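Local structure of putative methyl-accepting chemotaxis protein (6DB1) at residues M21-L24 with S25-N28; T36-S39 with R40-V44. The protein probably senses a chemical stimulus for chemotaxis, through an N-terminal ligand-binding domain folded as a four-helix bundle. One frame throughout, in Å; residues are numbered along the deposited sequence.

Contact 1. Residues M21-L24 with S25-N28; sequences MTVL and SQGN
S25 OG and Q26 CG both stand beside the backbone N (chi1 -70° and -74°), which folds them back over M21 O and T22 O, one turn earlier in helix 13-46 of the four-helix bundle. S25 OG comes 3.2 Å from M21 O. Two waters also bridge M21 O and S25 OG. One lies 2.7 Å from M21 O, to which it donates, and hydrogen-bonds to S25 OG. The other lies 2.6 Å from S25 OG and makes a weak bond to M21 O. S25 N donates to M21 O as well, so this buried carbonyl receives the helix bond and two water bonds, one of them weak. Further round, Q26 is extended beyond CG and its side chain crosses that of T22. Q26 CG rests 3.2 Å from T22 O. The polar ends look elsewhere: T22 OG1 bonds to V18 O, and Q26 OE1 accepts from K66 on helix 54-73. L24 turns to F128, F135, V86 and W90 in the bundle interior. S25 packs on N28 of the second subunit, and T22 OG1 bonds weakly to S25 OG of that subunit, placing the serine side of the helix at the dimer interface. The T22 methyl CG2 lies 3.7 Å from Q26 NE2.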
loop_
_atom_site.group_PDB
_atom_site.type_symbol
_atom_site.label_atom_id
_atom_site.label_comp_id
_atom_site.label_asym_id
_atom_site.label_seq_id
_atom_site.Cartn_x
_atom_site.Cartn_y
_atom_site.Cartn_z
HETATM N N MSE A 21 -9.202 -2.535 5.949
HETATM C CA MSE A 21 -8.594 -2.187 4.651
HETATM C C MSE A 21 -7.506 -1.144 4.849
HETATM O O MSE A 21 -6.482 -1.186 4.197
HETATM C CB MSE A 21 -9.682 -1.734 3.653
HETATM C CG MSE A 21 -9.108 -1.255 2.310
HETATM SE SE MSE A 21 -10.553 -0.648 1.100
HETATM C CE MSE A 21 -11.985 -1.688 1.971
ATOM N N THR A 22 -7.725 -0.222 5.784
ATOM C CA THR A 22 -6.763 0.836 6.086
ATOM C C THR A 22 -5.532 0.260 6.794
ATOM O O THR A 22 -4.423 0.627 6.459
ATOM C CB THR A 22 -7.409 1.943 6.930
ATOM O OG1 THR A 22 -8.369 2.599 6.101
ATOM C CG2 THR A 22 -6.403 2.946 7.453
ATOM N N VAL A 23 -5.733 -0.635 7.765
ATOM C CA VAL A 23 -4.607 -1.248 8.477
ATOM C C VAL A 23 -3.774 -2.098 7.502
ATOM O O VAL A 23 -2.537 -2.113 7.586
ATOM C CB VAL A 23 -5.093 -2.057 9.691
ATOM C CG1 VAL A 23 -4.004 -2.944 10.278
ATOM C CG2 VAL A 23 -5.658 -1.131 10.752
ATOM N N LEU A 24 -4.436 -2.802 6.594
ATOM C CA LEU A 24 -3.743 -3.619 5.599
ATOM C C LEU A 24 -2.915 -2.715 4.665
ATOM O O LEU A 24 -1.775 -3.036 4.340
ATOM C CB LEU A 24 -4.777 -4.452 4.829
ATOM C CG LEU A 24 -4.238 -5.336 3.699
ATOM C CD1 LEU A 24 -3.199 -6.330 4.201
ATOM C CD2 LEU A 24 -5.380 -6.069 2.996
ATOM N N SER A 25 -3.475 -1.598 4.212
ATOM C CA SER A 25 -2.726 -0.675 3.330
ATOM C C SER A 25 -1.525 -0.070 4.057
ATOM O O SER A 25 -0.465 0.102 3.484
ATOM C CB SER A 25 -3.605 0.416 2.809
ATOM O OG SER A 25 -4.536 -0.101 1.890
ATOM N N GLN A 26 -1.729 0.270 5.319
ATOM C CA GLN A 26 -0.677 0.828 6.125
ATOM C C GLN A 26 0.431 -0.216 6.287
ATOM O O GLN A 26 1.610 0.133 6.232
ATOM C CB GLN A 26 -1.225 1.295 7.470
ATOM C CG GLN A 26 -2.046 2.570 7.383
ATOM C CD GLN A 26 -2.809 2.852 8.659
ATOM O OE1 GLN A 26 -3.089 1.959 9.465
ATOM N NE2 GLN A 26 -3.189 4.105 8.833
ATOM N N GLY A 27 0.052 -1.484 6.492
ATOM C CA GLY A 27 1.032 -2.539 6.621
ATOM C C GLY A 27 1.866 -2.671 5.353
ATOM O O GLY A 27 3.077 -2.862 5.403
ATOM N N ASN A 28 1.196 -2.568 4.219
ATOM C CA ASN A 28 1.812 -2.697 2.888
ATOM C C ASN A 28 2.749 -1.510 2.638
ATOM O O ASN A 28 3.866 -1.657 2.135
ATOM C CB ASN A 28 0.714 -2.788 1.832
ATOM C CG ASN A 28 1.120 -3.551 0.595
ATOM O OD1 ASN A 28 2.298 -3.650 0.270
ATOM N ND2 ASN A 28 0.141 -4.115 -0.086
HETATM O O HOH W 1 -6.658 1.356 2.363
HETATM O O HOH W 2 -6.075 -2.650 1.969
#

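Contact 2. Residues T36-S39 with R40-V44; sequences TRLS and RAMDV
L38 and M42 touch one turn apart on the buried face of helix 13-46, the first helix of the four-helix bundle. L38 CD1 meets M42 CG at 4.3 Å, and M42 CG also sits 3.2 Å from L38 O. M42, a selenomethionine, is bent at chi2, -86°, which leads its selenium away from L38. W113 of helix 110-144 and A105 of helix 80-105 pack against both side chains. Four backbone bonds, from R40, A41, M42 and D43 to the residues four earlier, hold the turn together. The other face is looser and more polar. There the side chains of T36 and R40 run side by side. The R40 chain folds back at chi3, -47°, and brings NH1 to 3.6 Å from T36 O, with the guanidinium oblique to that carbonyl. T36 OG1 finds its hydrogen bond at R33 O. Less certainly, in one of two modelled conformers, R37 NH1 bonds to P55 O. Exposed D43 leans back over S39, where two acceptors come close: D43 OD1 is 3.2 Å from S39 O, while D43 N donates to that same oxygen.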
loop_
_atom_site.group_PDB
_atom_site.type_symbol
_atom_site.label_atom_id
_atom_site.label_comp_id
_atom_site.label_asym_id
_atom_site.label_seq_id
_atom_site.Cartn_x
_atom_site.Cartn_y
_atom_site.Cartn_z
ATOM N N THR A 36 12.958 0.130 0.992
ATOM C CA THR A 36 13.693 1.275 0.475
ATOM C C THR A 36 14.609 1.855 1.559
ATOM O O THR A 36 15.782 2.148 1.300
ATOM C CB THR A 36 12.754 2.360 -0.059
ATOM O OG1 THR A 36 12.030 2.919 1.037
ATOM C CG2 THR A 36 11.787 1.846 -1.102
ATOM N N ARG A 37 14.053 1.998 2.760
ATOM C CA ARG A 37 14.768 2.528 3.917
ATOM C C ARG A 37 16.100 1.779 4.073
ATOM O O ARG A 37 17.191 2.378 4.067
ATOM C CB ARG A 37 13.919 2.329 5.179
ATOM C CG ARG A 37 12.451 2.711 5.030
ATOM C CD ARG A 37 12.026 4.111 5.441
ATOM N NE ARG A 37 11.887 4.239 6.889
ATOM C CZ ARG A 37 11.271 5.246 7.503
ATOM N NH1 ARG A 37 11.226 5.291 8.825
ATOM N NH2 ARG A 37 10.698 6.203 6.794
ATOM N N LEU A 38 15.981 0.454 4.155
ATOM C CA LEU A 38 17.121 -0.465 4.395
ATOM C C LEU A 38 18.146 -0.399 3.254
ATOM O O LEU A 38 19.364 -0.505 3.496
ATOM C CB LEU A 38 16.600 -1.897 4.549
ATOM C CG LEU A 38 17.668 -2.946 4.866
ATOM C CD1 LEU A 38 18.504 -2.509 6.059
ATOM C CD2 LEU A 38 17.048 -4.316 5.115
ATOM N N SER A 39 17.655 -0.275 2.028
ATOM C CA SER A 39 18.529 -0.213 0.865
ATOM C C SER A 39 19.420 1.042 0.928
ATOM O O SER A 39 20.633 0.955 0.692
ATOM C CB SER A 39 17.717 -0.272 -0.403
ATOM O OG SER A 39 18.544 -0.127 -1.544
ATOM N N ARG A 40 18.843 2.198 1.270
ATOM C CA ARG A 40 19.634 3.434 1.345
ATOM C C ARG A 40 20.686 3.319 2.458
ATOM O O ARG A 40 21.832 3.786 2.293
ATOM C CB ARG A 40 18.744 4.658 1.566
ATOM C CG ARG A 40 17.721 4.893 0.462
ATOM C CD ARG A 40 17.103 6.275 0.554
ATOM N NE ARG A 40 16.675 6.594 1.911
ATOM C CZ ARG A 40 15.509 6.244 2.445
ATOM N NH1 ARG A 40 14.638 5.542 1.739
ATOM N NH2 ARG A 40 15.216 6.601 3.683
ATOM N N ALA A 41 20.315 2.701 3.581
ATOM C CA ALA A 41 21.273 2.523 4.685
ATOM C C ALA A 41 22.444 1.632 4.225
ATOM O O ALA A 41 23.597 1.867 4.611
ATOM C CB ALA A 41 20.576 1.954 5.898
HETATM N N MSE A 42 22.153 0.637 3.378
HETATM C CA MSE A 42 23.188 -0.297 2.872
HETATM C C MSE A 42 24.084 0.296 1.812
HETATM O O MSE A 42 25.254 -0.075 1.702
HETATM C CB MSE A 42 22.533 -1.581 2.376
HETATM C CG MSE A 42 21.988 -2.330 3.586
HETATM SE SE MSE A 42 23.402 -3.447 4.364
HETATM C CE MSE A 42 23.617 -2.467 6.052
ATOM N N ASP A 43 23.560 1.205 0.998
ATOM C CA ASP A 43 24.400 1.862 0.008
ATOM C C ASP A 43 25.500 2.614 0.757
ATOM O O ASP A 43 26.658 2.576 0.359
ATOM C CB ASP A 43 23.580 2.810 -0.859
ATOM C CG ASP A 43 22.620 2.075 -1.779
ATOM O OD1 ASP A 43 22.630 0.827 -1.777
ATOM O OD2 ASP A 43 21.873 2.746 -2.522
ATOM N N VAL A 44 25.116 3.270 1.855
ATOM C CA VAL A 44 26.032 4.024 2.741
ATOM C C VAL A 44 27.055 3.056 3.351
ATOM O O VAL A 44 28.247 3.371 3.422
ATOM C CB VAL A 44 25.260 4.777 3.851
ATOM C CG1 VAL A 44 26.179 5.326 4.935
ATOM C CG2 VAL A 44 24.377 5.883 3.290
#

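From the N terminus, both contacts lie in series on helix 13-46. Residues 21-28 are complete before residue 36 begins, and the two neither nest nor cross. Each spans consecutive turns of one helix and closes no long loop. Their centres are 23 Å apart and their nearest atoms about 9 Å apart. Contact 1 is nearer the middle of the chain, buried among helices 54-73, 80-105 and 110-144 and against the second subunit. Contact 2 lies toward the C-terminal end of helix 13-46 and touches no other chain of the assembly. Its apolar face meets helices 80-105 and 110-144, and in one modelled conformer R37 also reaches P55 on helix 54-73.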